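Local coordinates for putative amidohydrolase (Unidentified, PDB 3FEQ), which is a prolidase of the amidohydrolase superfamily that hydrolyses dipeptides ending in proline, probably with its bound zinc ions, at the interface of chains A and B and the interface of chains A and C. Sequence-based numbering; all coordinates share one arbitrary frame. Chains: chain A/B/C, Putative amidohydrolase.

Contact 1: the interface of chains A and B. Residues chain A 176, 179; chain B 138-139, 169-170, 209, 213.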
# COMPACT_ATOMS: atom_id res chain seq x y z
N LEU A 176 -1.73 21.06 2.82
CA LEU A 176 -2.10 20.07 3.83
C LEU A 176 -1.19 20.18 5.03
O LEU A 176 -1.65 20.17 6.18
CB LEU A 176 -2.03 18.65 3.26
CG LEU A 176 -2.54 17.51 4.14
CD1 LEU A 176 -3.89 17.84 4.77
CD2 LEU A 176 -2.63 16.20 3.34
N ARG A 179 -2.37 23.07 7.19
CA ARG A 179 -3.63 22.75 7.87
C ARG A 179 -3.45 21.76 9.03
O ARG A 179 -4.06 21.92 10.08
CB ARG A 179 -4.68 22.24 6.89
CG ARG A 179 -4.95 23.19 5.75
CD ARG A 179 -6.11 22.76 4.91
NE ARG A 179 -6.32 23.73 3.85
CZ ARG A 179 -6.92 23.46 2.70
NH1 ARG A 179 -7.39 22.24 2.47
NH2 ARG A 179 -7.09 24.42 1.81
N GLN B 138 -12.08 20.80 5.00
CA GLN B 138 -10.63 20.70 5.00
C GLN B 138 -10.19 20.08 6.32
O GLN B 138 -10.99 19.89 7.23
CB GLN B 138 -9.97 22.07 4.82
CG GLN B 138 -10.46 23.12 5.79
CD GLN B 138 -9.38 24.09 6.19
OE1 GLN B 138 -9.18 25.11 5.54
NE2 GLN B 138 -8.66 23.76 7.25
N THR B 139 -8.91 19.76 6.41
CA THR B 139 -8.34 19.23 7.63
C THR B 139 -8.45 20.28 8.73
O THR B 139 -8.19 21.46 8.51
CB THR B 139 -6.87 18.79 7.41
OG1 THR B 139 -6.82 17.75 6.43
CG2 THR B 139 -6.27 18.26 8.70
N ASP B 169 -8.82 17.65 1.17
CA ASP B 169 -8.06 18.85 0.93
C ASP B 169 -7.54 18.79 -0.49
O ASP B 169 -7.37 17.69 -1.05
CB ASP B 169 -6.89 18.94 1.92
CG ASP B 169 -7.33 18.80 3.37
OD1 ASP B 169 -7.46 19.86 4.05
OD2 ASP B 169 -7.53 17.65 3.82
N GLY B 170 -7.33 19.96 -1.07
CA GLY B 170 -6.64 20.05 -2.34
C GLY B 170 -7.59 20.13 -3.50
O GLY B 170 -8.72 19.63 -3.43
N TYR B 209 -10.74 26.50 3.39
CA TYR B 209 -10.60 26.19 1.96
C TYR B 209 -10.02 27.36 1.17
O TYR B 209 -10.44 28.51 1.32
CB TYR B 209 -11.92 25.74 1.32
CG TYR B 209 -12.21 24.27 1.46
CD1 TYR B 209 -13.41 23.82 1.99
CD2 TYR B 209 -11.26 23.31 1.10
CE1 TYR B 209 -13.69 22.45 2.14
CE2 TYR B 209 -11.52 21.95 1.23
CZ TYR B 209 -12.73 21.52 1.76
OH TYR B 209 -12.98 20.17 1.89
N GLU B 213 -9.77 25.77 -4.27
CA GLU B 213 -10.58 24.65 -3.86
C GLU B 213 -12.08 24.93 -4.03
O GLU B 213 -12.77 24.23 -4.77
CB GLU B 213 -10.22 24.20 -2.44
CG GLU B 213 -8.91 23.40 -2.37
CD GLU B 213 -8.28 23.43 -0.98
OE1 GLU B 213 -7.89 22.36 -0.48
OE2 GLU B 213 -8.23 24.51 -0.37
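A:Leu176 and A:Arg179, one turn apart in helix 171-183 with helical backbone angles, face the extended loop residues B:Gln138, B:Thr139 and B:Asp169, while B:Glu213 comes from the first turn of helix 211-223. A:Arg179 carries the contact. Its chain is straight from CG to NE, with CG beside the backbone N (chi1 -56°), and it carries the guanidinium to two acids of chain B. The guanidinium meets B:Glu213 end-on and nearly coplanar: A:Arg179 NH2 bonds to B:Glu213 OE2 at 2.5 Å and A:Arg179 NH1 to B:Glu213 OE1 at 3.0 Å, both on syn lone pairs. A:Arg179 NH1 also bonds to B:Asp169 OD1 at 2.9 Å (160° at H), in the guanidinium plane and on the anti lone pair. Over one guanidinium face lies the amide of B:Gln138, 22° from parallel, its OE1 offset toward the rim. That amide is held in place as B:Gln138 OE1 accepts from B:Tyr209 N at 3.0 Å and B:Gln138 NE2 donates to B:Thr139 O at 2.7 Å. The acids are positioned as well. B:Thr139 N donates to the syn lone pair of B:Asp169 OD1 at 2.8 Å, its hydroxyl OG1 pairs with OD2, and B:Gly170 N donates to B:Glu213 OE1 on the anti side. Beside this polar cluster A:Leu176 crosses B:Thr139 at about a right angle, its CD1 3.4 Å from OG1. Two carboxylates flank one guanidinium and would probably more than offset its charge. The salt bridges tie a helix of one subunit to two loop segments and a helix start of its neighbour, held by bonds within chain B, probably stabilising the assembly.

Contact 2: the interface of chains A and C. Residues chain A 85, 88-89; chain C 114, 118, 123.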
# COMPACT_ATOMS: atom_id res chain seq x y z
N LEU A 85 13.23 10.69 25.61
CA LEU A 85 14.52 11.34 25.87
C LEU A 85 14.61 12.73 25.26
O LEU A 85 15.21 13.63 25.84
CB LEU A 85 15.68 10.48 25.38
CG LEU A 85 16.46 9.68 26.43
CD1 LEU A 85 17.51 8.80 25.76
CD2 LEU A 85 17.10 10.58 27.48
N ILE A 88 12.51 14.95 27.77
CA ILE A 88 13.26 15.13 29.02
C ILE A 88 14.32 16.23 28.81
O ILE A 88 14.31 17.23 29.51
CB ILE A 88 13.94 13.80 29.45
CG1 ILE A 88 12.91 12.74 29.90
CG2 ILE A 88 14.98 14.01 30.51
CD1 ILE A 88 11.64 13.30 30.49
N ARG A 89 15.15 16.07 27.79
CA ARG A 89 16.32 16.91 27.59
C ARG A 89 16.00 18.39 27.36
O ARG A 89 16.88 19.25 27.49
CB ARG A 89 17.17 16.35 26.46
CG ARG A 89 18.12 15.25 26.91
CD ARG A 89 19.26 15.00 25.93
NE ARG A 89 19.11 13.73 25.23
CZ ARG A 89 19.77 12.61 25.51
NH1 ARG A 89 19.54 11.51 24.81
NH2 ARG A 89 20.67 12.59 26.50
N SER C 114 14.69 3.95 26.75
CA SER C 114 15.03 5.37 26.90
C SER C 114 14.79 5.87 28.33
O SER C 114 15.57 6.68 28.85
CB SER C 114 14.23 6.24 25.94
OG SER C 114 13.63 5.46 24.92
N ALA C 118 17.48 7.17 31.09
CA ALA C 118 17.34 8.44 31.75
C ALA C 118 17.63 8.36 33.25
O ALA C 118 18.26 9.26 33.81
CB ALA C 118 15.96 9.02 31.50
N LEU C 123 19.85 11.48 34.40
CA LEU C 123 19.11 12.56 33.77
C LEU C 123 17.76 12.76 34.42
O LEU C 123 17.12 13.79 34.23
CB LEU C 123 18.89 12.23 32.30
CG LEU C 123 19.07 13.42 31.38
CD1 LEU C 123 20.44 14.00 31.65
CD2 LEU C 123 18.96 12.92 29.95
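A:Leu85 within helix 83-88, A:Ile88 at its last residue and A:Arg89 just beyond pack around C:Leu123, which sits in the loop following helix 113-120 of the partner subunit. Both chains are copies of one amidohydrolase-superfamily prolidase, and this apolar patch recurs with the chains exchanged because the whole interface is two-fold symmetric. The tight part centres on one methyl, C:Leu123 CD2. A:Leu85 CD2 comes to 3.9 Å from C:Leu123 CD2, the two leucine side chains crossing at about a right angle. From another side the aliphatic stem of A:Arg89 lies against the same methyl, A:Arg89 CG standing 3.9 Å from C:Leu123 CD2. The branch methyl CG2 of A:Ile88, trans to the backbone N, adds a looser touch at 4.2 Å to C:Leu123 CD2, the two chains running obliquely to each other. The arginine does not extend straight away from the helix. A bend at chi3 (-109°) turns its guanidinium back above A:Leu85, whose CD2 lies 3.7 Å from the guanidinium plane and toward its rim. A:Arg89 NH2 then comes to 3.9 Å from C:Leu123 CD2, a van der Waals contact between a nitrogen and a methyl. Toward helix 113-120 of chain C the packing is slacker. A:Leu85 CG rests 4.0 Å from the backbone oxygen O of C:Ser114, and its CD1 branch approaches the CB of that serine rather than its hydroxyl. C:Ala118, one turn further on, offers its methyl, C:Ala118 CB staying 4.5 Å from A:Leu85 CD2. C:Leu123 CD1 points away from A:Leu85; CD2 is the branch that meets the chain A residues here, and C:Leu123 hides 63 Å² against 12 Å² each for the serine and alanine.

The C-alpha centres of contact 1 and contact 2 lie about 37 Å apart, and the two share no residue. On chain A they use separate segments, helix 171-183 in contact 1 and helix 83-88 with its end in contact 2, so one subunit can hold two neighbours at once. The partner elements differ too: segments 138-139 and 169-170 with helix 211-223 of chain B, against helix 113-120 and its following loop of chain C. The interface around contact 2 is two-fold symmetric, whereas that around contact 1 is not exactly so. Combining such different interfaces could link subunits into the eight-copy deposited assembly.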